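Carbohydrate binding module (Escherichia coli, PDB 2XFD) binds cellobiose and probably longer beta-linked glucan and xylan chains in a calcium-dependent manner, as a small non-catalytic beta-sandwich module. Local coordinates at residues L20-G24 with T25-T29. Numbering follows the deposited sequence.
Sequences LQVGG and TTVQT
Val22 O is gripped by two donors: Thr25 N at 3.0 Å from Val22 O, lying 58° out of the carbonyl plane, and a water that also bonds Thr25 OG1. The return bond, from Val22 N to Thr25 O at 2.9 Å, lies in the plane of the Thr25 carbonyl. This reciprocal pair closes a type I' turn over Gly23 and Gly24, whose positive phi values suit glycine. Beyond the turn the strands leave regular register. Leu20 O accepts Val27 N at 2.8 Å, while Leu20 N donates to Gln28 O almost straight down the carbonyl. Val27 and Gln28 therefore both face Leu20, which defines a classic beta bulge. At the bulge Val27 has a helix-like psi of -42°, and its side chain joins the face carrying Leu20 and Val22. There CG2 of Val27, beside its own backbone N, meets Val22 CG2 at 3.8 Å, whereas CG1, anti to that N (chi1 174°), runs alongside Leu20 CD2. Ile49 and Ala41 extend this apolar patch. On the other face a second water lies 2.6 Å from Thr26 OG1, donates to Gly24 O and weakly accepts from Gln21 NE2. Strand 25-31 is the outermost of its four-stranded sheet. The bulge thus adds Val27 to the apolar contacts of Leu20 and Val22, while waters satisfy hydroxyls and carbonyls near the turn.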
loop_
_atom_site.group_PDB
_atom_site.type_symbol
_atom_site.label_atom_id
_atom_site.label_comp_id
_atom_site.label_asym_id
_atom_site.label_seq_id
_atom_site.Cartn_x
_atom_site.Cartn_y
_atom_site.Cartn_z
ATOM N N LEU A 20 5.124 4.732 0.690
ATOM C CA LEU A 20 5.000 4.384 2.111
ATOM C C LEU A 20 4.915 5.701 2.896
ATOM O O LEU A 20 5.849 6.506 2.789
ATOM C CB LEU A 20 6.237 3.595 2.564
ATOM C CG LEU A 20 6.263 3.285 4.032
ATOM C CD1 LEU A 20 5.140 2.408 4.531
ATOM C CD2 LEU A 20 7.601 2.642 4.376
ATOM N N GLN A 21 3.852 5.878 3.631
ATOM C CA GLN A 21 3.609 7.107 4.391
ATOM C C GLN A 21 3.471 6.792 5.868
ATOM O O GLN A 21 2.899 5.743 6.213
ATOM C CB GLN A 21 2.335 7.773 3.890
ATOM C CG GLN A 21 2.347 8.089 2.418
ATOM C CD GLN A 21 0.999 8.622 1.950
ATOM O OE1 GLN A 21 -0.054 8.123 2.309
ATOM N NE2 GLN A 21 1.057 9.560 1.089
ATOM N N VAL A 22 3.945 7.662 6.722
ATOM C CA VAL A 22 3.762 7.517 8.141
ATOM C C VAL A 22 3.283 8.879 8.675
ATOM O O VAL A 22 3.996 9.898 8.495
ATOM C CB VAL A 22 5.005 7.026 8.856
ATOM C CG1 VAL A 22 4.739 6.947 10.344
ATOM C CG2 VAL A 22 5.411 5.684 8.336
ATOM N N GLY A 23 2.089 8.957 9.243
ATOM C CA GLY A 23 1.538 10.229 9.696
ATOM C C GLY A 23 1.341 11.225 8.590
ATOM O O GLY A 23 1.299 12.445 8.837
ATOM N N GLY A 24 1.229 10.788 7.353
ATOM C CA GLY A 24 1.097 11.688 6.196
ATOM C C GLY A 24 2.388 12.043 5.574
ATOM O O GLY A 24 2.404 12.661 4.509
ATOM N N THR A 25 3.545 11.737 6.187
ATOM C CA THR A 25 4.832 11.992 5.613
ATOM C C THR A 25 5.203 10.846 4.686
ATOM O O THR A 25 5.132 9.678 5.063
ATOM C CB THR A 25 5.954 12.030 6.689
ATOM O OG1 THR A 25 5.567 12.968 7.670
ATOM C CG2 THR A 25 7.261 12.250 6.124
ATOM N N THR A 26 5.576 11.126 3.454
ATOM C CA THR A 26 6.099 10.086 2.559
ATOM C C THR A 26 7.494 9.687 2.996
ATOM O O THR A 26 8.397 10.511 2.940
ATOM C CB THR A 26 6.056 10.545 1.120
ATOM O OG1 THR A 26 4.653 10.627 0.749
ATOM C CG2 THR A 26 6.797 9.528 0.219
ATOM N N VAL A 27 7.685 8.464 3.407
ATOM C CA VAL A 27 8.964 7.895 3.788
ATOM C C VAL A 27 9.771 7.456 2.606
ATOM O O VAL A 27 10.990 7.710 2.515
ATOM C CB VAL A 27 8.745 6.676 4.776
ATOM C CG1 VAL A 27 10.054 5.973 5.070
ATOM C CG2 VAL A 27 8.100 7.190 6.052
ATOM N N GLN A 28 9.142 6.823 1.630
ATOM C CA GLN A 28 9.837 6.343 0.436
ATOM C C GLN A 28 8.786 6.091 -0.622
ATOM O O GLN A 28 7.663 5.714 -0.305
ATOM C CB GLN A 28 10.619 5.081 0.723
ATOM C CG GLN A 28 11.537 4.556 -0.406
ATOM C CD GLN A 28 12.520 5.563 -0.855
ATOM O OE1 GLN A 28 13.578 5.613 -0.346
ATOM N NE2 GLN A 28 12.136 6.404 -1.771
ATOM N N THR A 29 9.146 6.292 -1.880
ATOM C CA THR A 29 8.339 5.928 -3.021
ATOM C C THR A 29 9.091 4.876 -3.839
ATOM O O THR A 29 10.324 4.921 -3.912
ATOM C CB THR A 29 8.007 7.156 -3.830
ATOM O OG1 THR A 29 9.112 7.695 -4.492
ATOM C CG2 THR A 29 7.295 8.158 -2.999
HETATM O O HOH W 1 2.774 12.071 1.729
HETATM O O HOH W 2 4.475 12.522 10.282
#